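Local coordinates for protein MHC I-like leukocyte 2 long form (Mus musculus, PDB 6A97) that binds heparan sulfate proteoglycans on the surface of fibroblasts and belongs to the MHC class I family, at residues 250-253 against 259-262; 277-282 against 286-291. All coordinates share one frame; numbering follows the deposited sequence.

Interaction 1. Residues 250-253 against 259-262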
loop_
_atom_site.group_PDB
_atom_site.type_symbol
_atom_site.label_atom_id
_atom_site.label_comp_id
_atom_site.label_asym_id
_atom_site.label_seq_id
_atom_site.Cartn_x
_atom_site.Cartn_y
_atom_site.Cartn_z
ATOM N N GLU A 250 -0.843 -11.509 -6.280
ATOM C CA GLU A 250 -0.513 -12.791 -5.669
ATOM C C GLU A 250 -0.385 -12.751 -4.146
ATOM O O GLU A 250 -0.024 -13.752 -3.527
ATOM C CB GLU A 250 0.785 -13.323 -6.281
ATOM C CG GLU A 250 0.598 -13.919 -7.670
ATOM C CD GLU A 250 1.911 -14.152 -8.398
ATOM O OE1 GLU A 250 2.979 -14.002 -7.764
ATOM O OE2 GLU A 250 1.871 -14.493 -9.601
ATOM N N THR A 251 -0.684 -11.605 -3.542
ATOM C CA THR A 251 -0.587 -11.473 -2.088
ATOM C C THR A 251 -1.893 -10.996 -1.460
ATOM O O THR A 251 -2.109 -11.160 -0.260
ATOM C CB THR A 251 0.535 -10.501 -1.686
ATOM O OG1 THR A 251 0.362 -9.258 -2.377
ATOM C CG2 THR A 251 1.895 -11.086 -2.032
ATOM N N ILE A 252 -2.759 -10.397 -2.271
ATOM C CA ILE A 252 -4.053 -9.928 -1.789
ATOM C C ILE A 252 -4.994 -11.119 -1.556
ATOM O O ILE A 252 -4.871 -12.155 -2.211
ATOM C CB ILE A 252 -4.681 -8.918 -2.779
ATOM C CG1 ILE A 252 -5.604 -7.940 -2.047
ATOM C CG2 ILE A 252 -5.399 -9.634 -3.923
ATOM C CD1 ILE A 252 -5.984 -6.730 -2.874
ATOM N N LEU A 253 -5.914 -10.981 -0.604
ATOM C CA LEU A 253 -6.803 -12.084 -0.239
ATOM C C LEU A 253 -8.109 -12.063 -1.024
ATOM O O LEU A 253 -8.824 -11.056 -1.029
ATOM C CB LEU A 253 -7.116 -12.047 1.258
ATOM C CG LEU A 253 -5.935 -12.018 2.232
ATOM C CD1 LEU A 253 -6.435 -11.894 3.665
ATOM C CD2 LEU A 253 -5.078 -13.261 2.070
ATOM N N THR A 259 -14.589 -10.081 -5.143
ATOM C CA THR A 259 -13.894 -8.919 -4.590
ATOM C C THR A 259 -12.734 -9.358 -3.705
ATOM O O THR A 259 -12.610 -10.532 -3.349
ATOM C CB THR A 259 -14.835 -8.006 -3.777
ATOM O OG1 THR A 259 -15.200 -8.645 -2.546
ATOM C CG2 THR A 259 -16.091 -7.678 -4.580
ATOM N N TYR A 260 -11.884 -8.408 -3.337
ATOM C CA TYR A 260 -10.670 -8.751 -2.617
ATOM C C TYR A 260 -10.549 -8.010 -1.298
ATOM O O TYR A 260 -11.211 -7.001 -1.071
ATOM C CB TYR A 260 -9.464 -8.485 -3.516
ATOM C CG TYR A 260 -9.568 -9.315 -4.767
ATOM C CD1 TYR A 260 -9.117 -10.628 -4.782
ATOM C CD2 TYR A 260 -10.177 -8.813 -5.911
ATOM C CE1 TYR A 260 -9.241 -11.410 -5.911
ATOM C CE2 TYR A 260 -10.305 -9.592 -7.048
ATOM C CZ TYR A 260 -9.836 -10.890 -7.039
ATOM O OH TYR A 260 -9.955 -11.680 -8.159
ATOM N N GLN A 261 -9.715 -8.538 -0.416
ATOM C CA GLN A 261 -9.513 -7.905 0.870
ATOM C C GLN A 261 -8.054 -8.001 1.283
ATOM O O GLN A 261 -7.266 -8.724 0.664
ATOM C CB GLN A 261 -10.426 -8.527 1.929
ATOM C CG GLN A 261 -10.163 -9.981 2.242
ATOM C CD GLN A 261 -11.088 -10.490 3.331
ATOM O OE1 GLN A 261 -10.728 -10.515 4.512
ATOM N NE2 GLN A 261 -12.299 -10.881 2.941
ATOM N N ALA A 262 -7.700 -7.251 2.321
ATOM C CA ALA A 262 -6.319 -7.188 2.788
ATOM C C ALA A 262 -6.269 -6.990 4.299
ATOM O O ALA A 262 -7.273 -6.644 4.925
ATOM C CB ALA A 262 -5.569 -6.076 2.074
#
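Leu253 and Gln261 face each other as an antiparallel hydrogen-bonded pair, and two backbone bonds define the contact. Leu253 N donates a hydrogen bond to Gln261 O at 2.9 Å, and Gln261 N donates one to Leu253 O at 2.7 Å. The second is the straighter, with 163° at the hydrogen against 146°. Both side chains leave on the same face of the sheet, where Leu253 CB rests 3.8 Å from Gln261 CG. Gln261 CG sits between its own N and carbonyl carbon (chi1 64°), which keeps the first part of the chain alongside Leu253. Ile252 uses different branches for different partners: CG1 lies 3.3 Å from Gln261 O, whereas CG2 meets Tyr260 CD1 at 3.9 Å, the two side chains crossing at about a right angle. Leu253 O also lies near the plane of the Tyr260 ring, at its edge, and Tyr260 CA makes a CA-H...O contact with it at 3.4 Å.

The pair attaches the short strand 253-254 to strand 260-268 at one margin of the four-stranded sheet of the alpha-3 domain, one of the two sheets of its immunoglobulin C1-type sandwich. Beyond it, strand 217-226 bonds through its backbone to Tyr260 and Ala262, and Leu226 and Phe247 pack on Ile252. The polar ends are held from outside: Tyr260 OH bonds to Glu51 of the alpha-1 region, and Gln261 OE1 takes a hydrogen bond from Arg222. Gln261 NE2 is bonded to Ser255 and to the backbone of another protein chain in the assembly.

Interaction 2. Residues 277-282 against 286-291; sequences SCNLRH and SIMQTA
Asn279 reaches across to Ile287 and Ser286 with its amide nitrogen, in the buried middle of this strand pair, where two short bonds converge on one carbonyl. ND2 donates to Ile287 O at 2.7 Å and to Ser286 OG at 3.2 Å. Both acceptors lie within 1° of the amide plane, so the two bonds fix its rotation. With CG anti to the backbone N (chi1 -175°), the amide is carried over the neighbouring strand, and ND2 meets Ile287 O from above the carbonyl plane, not on a lone pair. The same oxygen accepts a second hydrogen bond, from Leu280 N, at 2.7 Å nearly in line with its C=O bond. A water bridges Asn279 OD1, at 2.9 Å, and Ser286 OG, at 2.8 Å, and OD1 is also hydrogen-bonded to the backbone of another protein chain.

The strands form a beta hairpin in the second sheet of the alpha-3 immunoglobulin sandwich, the N-to-C directions of the segments 166° apart. Residues alternate between its faces: Cys278, Leu280 and Ile287 share one, from which Cys278 and Leu280 reach the facing sheet, Cys278 through its disulfide to Cys221, while a polar side chain of another protein chain packs on Ile287. On the other face the bent Met288 chain lays CG 3.9 Å from Ser277 CB.

Toward Thr290 the contact opens to solvent, although the backbones are no farther apart. There a hydroxyl pair, Ser277 OG to Thr290 OG1 at 3.0 Å, links the side chains, and either may donate. Ser286 and Ile287, by contrast, pair with an antiparallel strand of another protein chain.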
loop_
_atom_site.group_PDB
_atom_site.type_symbol
_atom_site.label_atom_id
_atom_site.label_comp_id
_atom_site.label_asym_id
_atom_site.label_seq_id
_atom_site.Cartn_x
_atom_site.Cartn_y
_atom_site.Cartn_z
ATOM N N SER A 277 -3.450 5.050 13.458
ATOM C CA SER A 277 -4.489 5.084 12.435
ATOM C C SER A 277 -4.082 4.217 11.254
ATOM O O SER A 277 -2.902 4.135 10.916
ATOM C CB SER A 277 -4.747 6.519 11.969
ATOM O OG SER A 277 -5.046 7.360 13.069
ATOM N N CYS A 278 -5.063 3.567 10.635
ATOM C CA CYS A 278 -4.826 2.765 9.438
ATOM C C CYS A 278 -5.312 3.495 8.194
ATOM O O CYS A 278 -6.435 3.987 8.160
ATOM C CB CYS A 278 -5.526 1.409 9.547
ATOM S SG CYS A 278 -5.197 0.321 8.144
ATOM N N ASN A 279 -4.474 3.552 7.167
ATOM C CA ASN A 279 -4.832 4.262 5.945
ATOM C C ASN A 279 -4.813 3.340 4.732
ATOM O O ASN A 279 -3.777 2.760 4.390
ATOM C CB ASN A 279 -3.890 5.450 5.730
ATOM C CG ASN A 279 -4.277 6.302 4.533
ATOM O OD1 ASN A 279 -3.437 7.007 3.964
ATOM N ND2 ASN A 279 -5.551 6.249 4.145
ATOM N N LEU A 280 -5.967 3.205 4.090
ATOM C CA LEU A 280 -6.083 2.398 2.883
ATOM C C LEU A 280 -6.018 3.252 1.625
ATOM O O LEU A 280 -6.697 4.275 1.526
ATOM C CB LEU A 280 -7.396 1.604 2.883
ATOM C CG LEU A 280 -7.767 0.988 1.525
ATOM C CD1 LEU A 280 -6.895 -0.222 1.208
ATOM C CD2 LEU A 280 -9.259 0.631 1.458
ATOM N N ARG A 281 -5.190 2.833 0.675
ATOM C CA ARG A 281 -5.234 3.380 -0.675
ATOM C C ARG A 281 -5.691 2.290 -1.641
ATOM O O ARG A 281 -5.098 1.212 -1.700
ATOM C CB ARG A 281 -3.870 3.929 -1.097
ATOM C CG ARG A 281 -3.703 4.097 -2.600
ATOM C CD ARG A 281 -4.432 5.331 -3.109
ATOM N NE ARG A 281 -4.414 5.426 -4.569
ATOM C CZ ARG A 281 -3.396 5.904 -5.281
ATOM N NH1 ARG A 281 -2.297 6.331 -4.676
ATOM N NH2 ARG A 281 -3.477 5.956 -6.605
ATOM N N HIS A 282 -6.759 2.560 -2.382
ATOM C CA HIS A 282 -7.238 1.618 -3.390
ATOM C C HIS A 282 -7.898 2.368 -4.527
ATOM O O HIS A 282 -8.933 3.006 -4.338
ATOM C CB HIS A 282 -8.224 0.613 -2.792
ATOM C CG HIS A 282 -8.863 -0.277 -3.816
ATOM N ND1 HIS A 282 -8.140 -1.159 -4.590
ATOM C CD2 HIS A 282 -10.155 -0.408 -4.204
ATOM C CE1 HIS A 282 -8.960 -1.801 -5.405
ATOM N NE2 HIS A 282 -10.187 -1.363 -5.191
ATOM N N SER A 286 -8.849 7.017 -0.858
ATOM C CA SER A 286 -8.006 6.966 0.323
ATOM C C SER A 286 -8.916 7.043 1.537
ATOM O O SER A 286 -9.737 7.954 1.654
ATOM C CB SER A 286 -6.973 8.095 0.337
ATOM O OG SER A 286 -6.231 8.079 1.548
ATOM N N ILE A 287 -8.785 6.060 2.419
ATOM C CA ILE A 287 -9.637 5.949 3.593
ATOM C C ILE A 287 -8.769 5.776 4.825
ATOM O O ILE A 287 -7.821 4.994 4.805
ATOM C CB ILE A 287 -10.605 4.747 3.493
ATOM C CG1 ILE A 287 -11.431 4.820 2.212
ATOM C CG2 ILE A 287 -11.517 4.690 4.715
ATOM C CD1 ILE A 287 -12.394 3.659 2.041
ATOM N N MET A 288 -9.087 6.495 5.897
ATOM C CA MET A 288 -8.342 6.337 7.141
ATOM C C MET A 288 -9.262 6.066 8.322
ATOM O O MET A 288 -10.311 6.694 8.465
ATOM C CB MET A 288 -7.489 7.575 7.422
ATOM C CG MET A 288 -6.528 7.395 8.584
ATOM S SD MET A 288 -5.023 8.362 8.392
ATOM C CE MET A 288 -5.672 10.030 8.466
ATOM N N GLN A 289 -8.875 5.117 9.164
ATOM C CA GLN A 289 -9.609 4.873 10.397
ATOM C C GLN A 289 -8.664 4.788 11.587
ATOM O O GLN A 289 -7.668 4.066 11.550
ATOM C CB GLN A 289 -10.437 3.597 10.297
ATOM C CG GLN A 289 -11.229 3.310 11.561
ATOM C CD GLN A 289 -12.411 2.406 11.314
ATOM O OE1 GLN A 289 -12.890 2.287 10.187
ATOM N NE2 GLN A 289 -12.897 1.767 12.373
ATOM N N THR A 290 -8.993 5.528 12.641
ATOM C CA THR A 290 -8.190 5.568 13.858
ATOM C C THR A 290 -8.638 4.490 14.840
ATOM O O THR A 290 -9.830 4.221 14.978
ATOM C CB THR A 290 -8.279 6.953 14.534
ATOM O OG1 THR A 290 -7.893 7.968 13.598
ATOM C CG2 THR A 290 -7.373 7.028 15.761
ATOM N N ALA A 291 -7.675 3.867 15.512
ATOM C CA ALA A 291 -7.971 2.828 16.492
ATOM C C ALA A 291 -8.487 3.438 17.792
ATOM O O ALA A 291 -8.047 4.514 18.200
ATOM C CB ALA A 291 -6.737 1.982 16.755
HETATM O O HOH W 1 -3.451 7.789 1.120
#

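How the interactions relate
Both contacts belong to the alpha-3 domain, but each lies in a different sheet of its immunoglobulin sandwich. Interaction 1 joins strand 253-254 to strand 260-268 and is complete before interaction 2 opens on strand 276-282, the next strand of the chain, which then turns back as strand 285-290. Their centres are 16 Å apart and the nearest atoms about 6 Å, so they do not touch. Each involves an outermost strand of its own four-stranded sheet, and the disulfide between strands 217-226 and 276-282 ties the two sheets together. Each contact is also met by a chain of another protein, which extends the sheet at interaction 2.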